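Local atomic coordinates of outer membrane protein SusF (Bacteroides thetaiotaomicron, PDB entry 4FE9), a protein that binds starch at the bacterial cell surface through carbohydrate-binding modules, before the glycan is transported into the periplasm for degradation. Residues 262-267 against 311-316; 267-272 against 303-308; 319-324 against 340-345. All coordinates share one frame; numbering follows the deposited sequence.

Interaction 1 (262-267 against 311-316); sequences ELYMTG and PQANWG. With GLC (alpha-D-glucopyranose), chain C; EDO (1,2-ethanediol), chain H.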
loop_
_atom_site.group_PDB
_atom_site.type_symbol
_atom_site.label_atom_id
_atom_site.label_comp_id
_atom_site.label_asym_id
_atom_site.label_seq_id
_atom_site.Cartn_x
_atom_site.Cartn_y
_atom_site.Cartn_z
ATOM N N GLU A 262 14.899 14.424 -3.321
ATOM C CA GLU A 262 16.188 13.842 -2.909
ATOM C C GLU A 262 15.999 12.996 -1.685
ATOM O O GLU A 262 15.097 13.253 -0.893
ATOM C CB GLU A 262 17.191 14.959 -2.618
ATOM C CG GLU A 262 17.497 15.853 -3.856
ATOM C CD GLU A 262 18.621 16.890 -3.593
ATOM O OE1 GLU A 262 18.898 17.218 -2.409
ATOM O OE2 GLU A 262 19.165 17.430 -4.582
ATOM N N LEU A 263 16.965 12.126 -1.417
ATOM C CA LEU A 263 16.920 11.276 -0.229
ATOM C C LEU A 263 18.322 10.899 0.229
ATOM O O LEU A 263 19.226 10.675 -0.596
ATOM C CB LEU A 263 16.121 9.994 -0.502
ATOM C CG LEU A 263 15.685 9.256 0.764
ATOM C CD1 LEU A 263 14.516 9.983 1.443
ATOM C CD2 LEU A 263 15.327 7.823 0.455
ATOM N N TYR A 264 18.506 10.878 1.544
ATOM C CA TYR A 264 19.817 10.696 2.140
ATOM C C TYR A 264 19.709 9.691 3.267
ATOM O O TYR A 264 18.634 9.533 3.866
ATOM C CB TYR A 264 20.345 12.009 2.695
ATOM C CG TYR A 264 20.584 13.085 1.647
ATOM C CD1 TYR A 264 21.835 13.238 1.046
ATOM C CD2 TYR A 264 19.566 13.973 1.293
ATOM C CE1 TYR A 264 22.064 14.241 0.099
ATOM C CE2 TYR A 264 19.767 14.946 0.331
ATOM C CZ TYR A 264 21.001 15.054 -0.290
ATOM O OH TYR A 264 21.206 16.059 -1.190
ATOM N N MET A 265 20.765 8.901 3.419
ATOM C CA MET A 265 20.867 7.901 4.468
ATOM C C MET A 265 21.975 8.293 5.421
ATOM O O MET A 265 23.017 8.809 5.000
ATOM C CB MET A 265 21.185 6.541 3.859
ATOM C CG MET A 265 21.459 5.426 4.899
ATOM S SD MET A 265 21.637 3.825 4.143
ATOM C CE MET A 265 23.353 3.924 3.630
ATOM N N THR A 266 21.660 8.255 6.708
ATOM C CA THR A 266 22.664 8.289 7.748
ATOM C C THR A 266 22.474 7.065 8.655
ATOM O O THR A 266 21.736 6.124 8.302
ATOM C CB THR A 266 22.591 9.588 8.552
ATOM O OG1 THR A 266 23.750 9.711 9.383
ATOM C CG2 THR A 266 21.318 9.641 9.419
ATOM N N GLY A 267 23.224 7.017 9.754
ATOM C CA GLY A 267 23.536 5.749 10.380
ATOM C C GLY A 267 24.432 5.854 11.590
ATOM O O GLY A 267 25.078 6.897 11.830
ATOM N N PRO A 311 14.774 13.491 3.770
ATOM C CA PRO A 311 14.644 14.129 2.491
ATOM C C PRO A 311 15.649 15.300 2.297
ATOM O O PRO A 311 15.571 16.008 1.308
ATOM C CB PRO A 311 13.196 14.654 2.523
ATOM C CG PRO A 311 12.955 14.949 3.923
ATOM C CD PRO A 311 13.689 13.883 4.688
ATOM N N GLN A 312 16.487 15.556 3.305
ATOM C CA GLN A 312 17.654 16.402 3.147
ATOM C C GLN A 312 18.780 15.786 3.977
ATOM O O GLN A 312 18.573 14.742 4.606
ATOM C CB GLN A 312 17.356 17.813 3.610
ATOM C CG GLN A 312 17.077 17.941 5.130
ATOM C CD GLN A 312 15.684 17.434 5.523
ATOM O OE1 GLN A 312 14.674 17.938 5.034
ATOM N NE2 GLN A 312 15.633 16.570 6.530
ATOM N N ALA A 313 19.991 16.367 3.881
ATOM C CA ALA A 313 21.169 15.854 4.579
ATOM C C ALA A 313 21.157 16.358 6.029
ATOM O O ALA A 313 22.030 17.121 6.443
ATOM C CB ALA A 313 22.469 16.289 3.855
ATOM N N ASN A 314 20.101 15.996 6.759
ATOM C CA ASN A 314 19.875 16.494 8.097
ATOM C C ASN A 314 18.621 15.850 8.668
ATOM O O ASN A 314 17.811 15.278 7.914
ATOM C CB ASN A 314 19.721 18.004 8.097
ATOM C CG ASN A 314 19.976 18.615 9.469
ATOM O OD1 ASN A 314 20.510 17.961 10.354
ATOM N ND2 ASN A 314 19.639 19.875 9.626
ATOM N N TRP A 315 18.437 15.963 9.995
ATOM C CA TRP A 315 17.258 15.361 10.655
ATOM C C TRP A 315 16.027 16.195 10.348
ATOM O O TRP A 315 16.142 17.379 10.025
ATOM C CB TRP A 315 17.480 15.255 12.168
ATOM C CG TRP A 315 18.568 14.302 12.506
ATOM C CD1 TRP A 315 19.835 14.626 12.910
ATOM C CD2 TRP A 315 18.614 12.915 12.159
ATOM N NE1 TRP A 315 20.592 13.491 13.048
ATOM C CE2 TRP A 315 19.889 12.436 12.524
ATOM C CE3 TRP A 315 17.684 12.019 11.635
ATOM C CZ2 TRP A 315 20.232 11.113 12.417
ATOM C CZ3 TRP A 315 18.038 10.708 11.504
ATOM C CH2 TRP A 315 19.315 10.267 11.846
ATOM N N GLY A 316 14.863 15.550 10.317
ATOM C CA GLY A 316 13.600 16.254 10.005
ATOM C C GLY A 316 12.830 15.508 8.926
ATOM O O GLY A 316 13.349 15.300 7.811
HETATM C C1 GLC C . 15.550 13.070 15.410
HETATM C C2 GLC C . 15.398 11.757 14.652
HETATM C C3 GLC C . 16.094 10.625 15.374
HETATM C C4 GLC C . 17.545 10.988 15.624
HETATM C C5 GLC C . 17.626 12.306 16.349
HETATM C C6 GLC C . 19.078 12.725 16.555
HETATM O O2 GLC C . 14.020 11.448 14.541
HETATM O O3 GLC C . 16.022 9.410 14.618
HETATM O O4 GLC C . 18.130 10.019 16.454
HETATM O O5 GLC C . 16.936 13.334 15.626
HETATM O O6 GLC C . 19.073 13.969 17.253
HETATM C C1 EDO H . 19.036 21.166 5.103
HETATM O O1 EDO H . 20.194 20.598 4.440
HETATM C C2 EDO H . 19.372 21.449 6.580
HETATM O O2 EDO H . 18.195 21.324 7.394
HETATM O O HOH W 1 13.951 15.953 -0.826
#
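Glu262 meets Pro311 through its backbone: its carbonyl O makes a CA-H...O approach of 3.5 Å to Pro311 CA, and a water that accepts from Glu262 N donates to Pro311 O. The water matters because no direct hydrogen bond joins the two segments. The carboxylate serves its own segment, with OE1 taking the hydroxyl OH of Tyr264 at 2.9 Å from above the carboxylate plane. Leu263, an aliphatic residue suited to burial, starts away from 311-316 but brings CD1 back toward Pro311 N.

Tyr264 carries the middle of the contact. Its CG lies anti to the carbonyl carbon (chi1 -64°), and the ring it leads to packs against the 312-313 peptide, CD2 coming within 3.3 Å of Gln312 C. Ala313 CB sits over the face, 4.2 Å from the ring centroid and 10° off the normal, a CH-pi contact. Ala313 centres an inverse gamma turn, and its methyl is small enough to rest on the ring.

Thr266 sends CG2 against the tryptophan, 3.2 Å from Trp315 CH2, a tight, oblique approach to the ring, while its OG1 is hydrogen-bonded to Ala281 O. The glucose of chain C covers one face of Trp315, its C4 3.9 Å above the plane of the ring, over the centre. Gln312 steadies the loop, both N-H groups of NE2 being used in the amide plane, for Asn314 O and Gly316 O.

Strand 264-267 runs antiparallel between strands 306-310 and 283-287. The loop 311-316, leaving strand 306-310, folds over the side of the strand that carries Tyr264 and Thr266, with Trp282 packed beside both, whereas Met265 turns the other way, toward strand 294-301.

Interaction 2 (267-272 against 303-308); sequences GSAYNW and ANDQVK. With GLC (alpha-D-glucopyranose), chain B; GLC (alpha-D-glucopyranose), chain C; EDO (1,2-ethanediol), chain J.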
loop_
_atom_site.group_PDB
_atom_site.type_symbol
_atom_site.label_atom_id
_atom_site.label_comp_id
_atom_site.label_asym_id
_atom_site.label_seq_id
_atom_site.Cartn_x
_atom_site.Cartn_y
_atom_site.Cartn_z
ATOM N N GLY A 267 23.224 7.017 9.754
ATOM C CA GLY A 267 23.536 5.749 10.380
ATOM C C GLY A 267 24.432 5.854 11.590
ATOM O O GLY A 267 25.078 6.897 11.830
ATOM N N SER A 268 24.412 4.796 12.404
ATOM C CA SER A 268 25.434 4.585 13.440
ATOM C C SER A 268 26.832 4.637 12.849
ATOM O O SER A 268 27.678 5.365 13.339
ATOM C CB SER A 268 25.206 3.253 14.192
ATOM O OG SER A 268 24.997 2.169 13.297
ATOM N N ALA A 269 27.030 3.958 11.722
ATOM C CA ALA A 269 28.326 3.988 11.022
ATOM C C ALA A 269 28.688 5.355 10.383
ATOM O O ALA A 269 29.728 5.475 9.742
ATOM C CB ALA A 269 28.398 2.879 9.990
ATOM N N TYR A 270 27.837 6.373 10.575
ATOM C CA TYR A 270 28.047 7.706 9.945
ATOM C C TYR A 270 27.900 8.819 10.943
ATOM O O TYR A 270 27.466 9.926 10.592
ATOM C CB TYR A 270 27.055 7.956 8.788
ATOM C CG TYR A 270 27.068 6.904 7.709
ATOM C CD1 TYR A 270 28.072 6.871 6.749
ATOM C CD2 TYR A 270 26.103 5.937 7.669
ATOM C CE1 TYR A 270 28.098 5.873 5.763
ATOM C CE2 TYR A 270 26.141 4.916 6.729
ATOM C CZ TYR A 270 27.122 4.917 5.754
ATOM O OH TYR A 270 27.154 3.902 4.816
ATOM N N ASN A 271 28.074 8.484 12.216
ATOM C CA ASN A 271 28.036 9.466 13.267
ATOM C C ASN A 271 26.650 10.026 13.511
ATOM O O ASN A 271 26.501 11.163 13.962
ATOM C CB ASN A 271 29.033 10.600 12.984
ATOM C CG ASN A 271 29.566 11.243 14.265
ATOM O OD1 ASN A 271 29.893 10.545 15.230
ATOM N ND2 ASN A 271 29.582 12.567 14.305
ATOM N N TRP A 272 25.624 9.214 13.249
ATOM C CA TRP A 272 24.223 9.694 13.306
ATOM C C TRP A 272 24.031 11.149 12.798
ATOM O O TRP A 272 23.341 11.951 13.434
ATOM C CB TRP A 272 23.653 9.539 14.732
ATOM C CG TRP A 272 23.331 8.114 15.084
ATOM C CD1 TRP A 272 23.982 7.315 16.001
ATOM C CD2 TRP A 272 22.371 7.281 14.441
ATOM N NE1 TRP A 272 23.462 6.034 15.963
ATOM C CE2 TRP A 272 22.455 5.996 15.036
ATOM C CE3 TRP A 272 21.451 7.487 13.403
ATOM C CZ2 TRP A 272 21.656 4.927 14.619
ATOM C CZ3 TRP A 272 20.639 6.420 13.006
ATOM C CH2 TRP A 272 20.724 5.174 13.630
ATOM N N ALA A 303 27.285 -5.986 10.370
ATOM C CA ALA A 303 26.214 -6.535 11.191
ATOM C C ALA A 303 25.953 -5.591 12.346
ATOM O O ALA A 303 26.870 -4.946 12.816
ATOM C CB ALA A 303 26.583 -7.937 11.685
ATOM N N ASN A 304 24.672 -5.262 12.548
ATOM C CA ASN A 304 24.254 -4.354 13.632
ATOM C C ASN A 304 24.401 -2.864 13.357
ATOM O O ASN A 304 24.171 -2.040 14.243
ATOM C CB ASN A 304 24.950 -4.716 14.946
ATOM C CG ASN A 304 24.627 -6.139 15.414
ATOM O OD1 ASN A 304 23.833 -6.863 14.788
ATOM N ND2 ASN A 304 25.296 -6.568 16.463
ATOM N N ASP A 305 24.823 -2.515 12.149
ATOM C CA ASP A 305 24.668 -1.134 11.664
ATOM C C ASP A 305 23.194 -0.707 11.760
ATOM O O ASP A 305 22.311 -1.466 11.411
ATOM C CB ASP A 305 25.150 -1.038 10.210
ATOM C CG ASP A 305 26.702 -0.927 10.098
ATOM O OD1 ASP A 305 27.350 -0.520 11.114
ATOM O OD2 ASP A 305 27.260 -1.227 8.983
ATOM N N GLN A 306 22.945 0.491 12.278
ATOM C CA GLN A 306 21.595 1.084 12.209
ATOM C C GLN A 306 21.585 2.265 11.264
ATOM O O GLN A 306 22.537 3.019 11.224
ATOM C CB GLN A 306 21.134 1.528 13.594
ATOM C CG GLN A 306 20.916 0.343 14.554
ATOM C CD GLN A 306 20.686 0.775 15.975
ATOM O OE1 GLN A 306 19.800 1.575 16.260
ATOM N NE2 GLN A 306 21.428 0.186 16.886
ATOM N N VAL A 307 20.507 2.412 10.503
ATOM C CA VAL A 307 20.366 3.545 9.576
ATOM C C VAL A 307 18.996 4.202 9.631
ATOM O O VAL A 307 17.994 3.556 9.976
ATOM C CB VAL A 307 20.647 3.119 8.117
ATOM C CG1 VAL A 307 22.124 2.674 7.949
ATOM C CG2 VAL A 307 19.709 2.047 7.691
ATOM N N LYS A 308 18.934 5.458 9.177
ATOM C CA LYS A 308 17.648 6.134 8.899
ATOM C C LYS A 308 17.780 6.987 7.606
ATOM O O LYS A 308 18.890 7.234 7.136
ATOM C CB LYS A 308 17.263 7.043 10.062
ATOM C CG LYS A 308 16.611 6.323 11.215
ATOM C CD LYS A 308 16.142 7.273 12.239
ATOM C CE LYS A 308 14.654 7.463 12.156
ATOM N NZ LYS A 308 14.136 8.161 13.365
HETATM C C1 GLC B . 19.205 9.323 15.846
HETATM C C2 GLC B . 19.017 7.844 16.096
HETATM C C3 GLC B . 19.262 7.503 17.576
HETATM C C4 GLC B . 20.619 8.000 18.029
HETATM C C5 GLC B . 20.680 9.502 17.765
HETATM C C6 GLC B . 22.047 10.072 18.125
HETATM O O2 GLC B . 17.659 7.553 15.800
HETATM O O3 GLC B . 19.172 6.091 17.770
HETATM O O4 GLC B . 20.765 7.735 19.435
HETATM O O5 GLC B . 20.462 9.765 16.380
HETATM O O6 GLC B . 21.947 11.495 18.138
HETATM C C1 GLC C . 15.550 13.070 15.410
HETATM C C2 GLC C . 15.398 11.757 14.652
HETATM C C3 GLC C . 16.094 10.625 15.374
HETATM C C4 GLC C . 17.545 10.988 15.624
HETATM C C5 GLC C . 17.626 12.306 16.349
HETATM C C6 GLC C . 19.078 12.725 16.555
HETATM O O2 GLC C . 14.020 11.448 14.541
HETATM O O3 GLC C . 16.022 9.410 14.618
HETATM O O4 GLC C . 18.130 10.019 16.454
HETATM O O5 GLC C . 16.936 13.334 15.626
HETATM O O6 GLC C . 19.073 13.969 17.253
HETATM C C1 EDO J . 29.516 -7.033 11.641
HETATM O O1 EDO J . 29.860 -7.420 10.288
HETATM C C2 EDO J . 30.334 -5.811 12.047
HETATM O O2 EDO J . 29.790 -5.196 13.221
#
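Ser268 OG stands between its backbone N and carbonyl carbon (chi1 49°), a rotamer that sets it before Gln306 N; Trp272 CG lies beside its own N (chi1 -74°), at the root of a ring that reaches Gln306 with its benzo edge. The serine bond is short and nearly straight: Gln306 N donates to Ser268 OG at 2.8 Å, with an angle of 169° at the hydrogen. Ser268 N in turn donates to Gln306 O at 2.8 Å, so one small hydroxyl residue grips both polar backbone atoms of Gln306.

Beside this pair Gly267 and Val307 form an antiparallel non-hydrogen-bonded pair, their CA atoms only 3.9 Å apart. Glycine fits because a CB would be tight against Gln306 O and Val307 CG1 and would clash with the Tyr270 ring. Farther out, Ala269 CB touches Asp305 OD1.

The indole of Trp272 is sandwiched. Ser268 N lies 3.4 Å above the centre of one face, and the glucose of chain B puts its C2 3.6 Å above the opposite face, offset toward the rim. At the edge, Trp272 CZ2 touches Gln306 CB at 3.6 Å. An alanine here would probably leave that glucose without its platform and open a gap beside Gln306 CB and the Gly267-Ser268 peptide.

Polar chemistry completes the site. Lys308, its chain bent at chi3, brings NZ to O3 of the glucose of chain C at 2.6 Å and also forms a salt bridge with Asp318, which probably helps to hold the ammonium in position. Together these contacts imply recognition by an aromatic surface for one glucose (chain B) and a charged ammonium for a hydroxyl of the next (chain C), while Gln306, its OE1 hydrogen-bonded to Asn341 ND2, acts as a second-shell residue of the glycan pocket.

Interaction 3 (319-324 against 340-345); sequences FGFVDA and GNLKVG. With GLC (alpha-D-glucopyranose), chain B.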
loop_
_atom_site.group_PDB
_atom_site.type_symbol
_atom_site.label_atom_id
_atom_site.label_comp_id
_atom_site.label_asym_id
_atom_site.label_seq_id
_atom_site.Cartn_x
_atom_site.Cartn_y
_atom_site.Cartn_z
ATOM N N PHE A 319 12.929 8.862 8.558
ATOM C CA PHE A 319 12.293 7.595 8.883
ATOM C C PHE A 319 13.315 6.466 8.879
ATOM O O PHE A 319 14.377 6.574 8.260
ATOM C CB PHE A 319 11.153 7.282 7.904
ATOM C CG PHE A 319 11.578 7.264 6.453
ATOM C CD1 PHE A 319 11.821 6.051 5.794
ATOM C CD2 PHE A 319 11.592 8.442 5.707
ATOM C CE1 PHE A 319 12.200 6.028 4.439
ATOM C CE2 PHE A 319 12.051 8.446 4.381
ATOM C CZ PHE A 319 12.325 7.239 3.727
ATOM N N GLY A 320 12.978 5.374 9.552
ATOM C CA GLY A 320 13.868 4.232 9.645
ATOM C C GLY A 320 13.131 2.952 9.303
ATOM O O GLY A 320 12.666 2.767 8.158
ATOM N N PHE A 321 12.936 2.100 10.308
ATOM C CA PHE A 321 12.114 0.910 10.124
ATOM C C PHE A 321 10.651 1.324 9.802
ATOM O O PHE A 321 10.099 2.231 10.431
ATOM C CB PHE A 321 12.178 0.022 11.381
ATOM C CG PHE A 321 11.469 -1.280 11.236
ATOM C CD1 PHE A 321 12.122 -2.385 10.689
ATOM C CD2 PHE A 321 10.116 -1.396 11.587
ATOM C CE1 PHE A 321 11.415 -3.564 10.385
ATOM C CE2 PHE A 321 9.443 -2.619 11.436
ATOM C CZ PHE A 321 10.094 -3.704 10.805
ATOM N N VAL A 322 10.106 0.760 8.727
ATOM C CA VAL A 322 8.738 1.029 8.324
ATOM C C VAL A 322 8.013 -0.293 8.072
ATOM O O VAL A 322 8.639 -1.333 7.989
ATOM C CB VAL A 322 8.673 1.894 7.016
ATOM C CG1 VAL A 322 9.474 3.165 7.168
ATOM C CG2 VAL A 322 9.162 1.097 5.828
ATOM N N ASP A 323 6.715 -0.225 7.804
ATOM C CA ASP A 323 5.922 -1.446 7.694
ATOM C C ASP A 323 6.055 -2.207 6.367
ATOM O O ASP A 323 6.074 -3.427 6.362
ATOM C CB ASP A 323 4.462 -1.175 8.023
ATOM C CG ASP A 323 4.086 -1.655 9.415
ATOM O OD1 ASP A 323 4.349 -0.900 10.396
ATOM O OD2 ASP A 323 3.617 -2.830 9.540
ATOM N N ALA A 324 6.180 -1.496 5.246
ATOM C CA ALA A 324 6.260 -2.190 3.947
ATOM C C ALA A 324 7.708 -2.583 3.616
ATOM O O ALA A 324 8.395 -1.918 2.791
ATOM C CB ALA A 324 5.627 -1.342 2.817
ATOM N N GLY A 340 12.858 2.144 16.177
ATOM C CA GLY A 340 12.425 2.910 14.998
ATOM C C GLY A 340 13.548 3.125 13.994
ATOM O O GLY A 340 13.308 3.574 12.875
ATOM N N ASN A 341 14.784 2.822 14.409
ATOM C CA ASN A 341 15.904 2.705 13.487
ATOM C C ASN A 341 15.757 1.457 12.688
ATOM O O ASN A 341 15.243 0.458 13.191
ATOM C CB ASN A 341 17.218 2.621 14.252
ATOM C CG ASN A 341 17.580 3.903 14.944
ATOM O OD1 ASN A 341 16.962 4.942 14.727
ATOM N ND2 ASN A 341 18.663 3.864 15.706
ATOM N N LEU A 342 16.312 1.454 11.478
ATOM C CA LEU A 342 16.446 0.233 10.730
ATOM C C LEU A 342 17.800 -0.436 10.982
ATOM O O LEU A 342 18.873 0.161 10.727
ATOM C CB LEU A 342 16.248 0.479 9.243
ATOM C CG LEU A 342 16.380 -0.761 8.374
ATOM C CD1 LEU A 342 15.277 -1.744 8.667
ATOM C CD2 LEU A 342 16.410 -0.417 6.902
ATOM N N LYS A 343 17.750 -1.668 11.481
ATOM C CA LYS A 343 18.960 -2.393 11.863
ATOM C C LYS A 343 19.252 -3.491 10.862
ATOM O O LYS A 343 18.368 -4.261 10.484
ATOM C CB LYS A 343 18.826 -2.979 13.280
ATOM C CG LYS A 343 19.920 -4.021 13.649
ATOM C CD LYS A 343 20.113 -4.108 15.167
ATOM C CE LYS A 343 20.424 -5.538 15.604
ATOM N NZ LYS A 343 20.116 -5.747 17.070
ATOM N N VAL A 344 20.470 -3.500 10.354
ATOM C CA VAL A 344 20.855 -4.508 9.423
ATOM C C VAL A 344 21.629 -5.590 10.194
ATOM O O VAL A 344 22.509 -5.268 10.994
ATOM C CB VAL A 344 21.765 -3.920 8.303
ATOM C CG1 VAL A 344 22.100 -4.989 7.297
ATOM C CG2 VAL A 344 21.065 -2.732 7.620
ATOM N N GLY A 345 21.226 -6.843 10.024
ATOM C CA GLY A 345 21.759 -7.923 10.872
ATOM C C GLY A 345 22.899 -8.714 10.239
ATOM O O GLY A 345 23.802 -9.201 10.948
HETATM C C1 GLC B . 19.205 9.323 15.846
HETATM C C2 GLC B . 19.017 7.844 16.096
HETATM C C3 GLC B . 19.262 7.503 17.576
HETATM C C4 GLC B . 20.619 8.000 18.029
HETATM C C5 GLC B . 20.680 9.502 17.765
HETATM C C6 GLC B . 22.047 10.072 18.125
HETATM O O2 GLC B . 17.659 7.553 15.800
HETATM O O3 GLC B . 19.172 6.091 17.770
HETATM O O4 GLC B . 20.765 7.735 19.435
HETATM O O5 GLC B . 20.462 9.765 16.380
HETATM O O6 GLC B . 21.947 11.495 18.138
#
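Gly320 and Phe321 close around the carbonyl of Gly340. Phe321 N donates to Gly340 O at 3.0 Å, from well above the carbonyl plane and with a bent angle of 143°, while Gly320 CA approaches the same oxygen at 3.3 Å. Glycine suits position 320 because a CB would collide with Gly340 O. Leu342 fills in behind, its CB 4.0 Å from Gly320 C, and Phe321 CB rests on Asn341 O at 3.6 Å.

The side-chain part is looser. Phe321 CG is anti to its backbone N (chi1 -175°), and the ring beyond leads away from 340-345, keeping one touch at its edge: Phe321 CD1 meets Leu342 CD1 at 3.8 Å, the two side chains crossing at about a right angle. Phe321 is partly exposed, whereas Leu342 is buried and also packs on Phe365.

Asn341 turns its side chain away from 319-324, toward the sugar. Its OD1 accepts from O2 of the glucose of chain B at 2.9 Å, ND2 donates to O3 of the same sugar, and ND2 is also hydrogen-bonded to Gln306 OE1. Such a two-pronged amide grip on neighbouring O2 and O3 hydroxyls, beside an aromatic platform, is characteristic of starch-binding carbohydrate-binding modules.

All three contacts lie in the second carbohydrate-binding module and reach one antiparallel sheet, in which strands 264-267, 306-310 and 341-343 are consecutive neighbours. The centres of interactions 1 and 2 are about 13 Å apart, those of interactions 2 and 3 about 11 Å, and those of interactions 1 and 3 about 14 Å. Along the chain interaction 2 is nested within the loop closed by interaction 1, sharing Gly267 with it, and interaction 3 follows both. The glucose of chain C touches interactions 1 and 2, that of chain B interactions 2 and 3. The pocket is thus assembled from separate segments of one module, brought together by the sheet and the loops that leave it to hold adjoining glucose units.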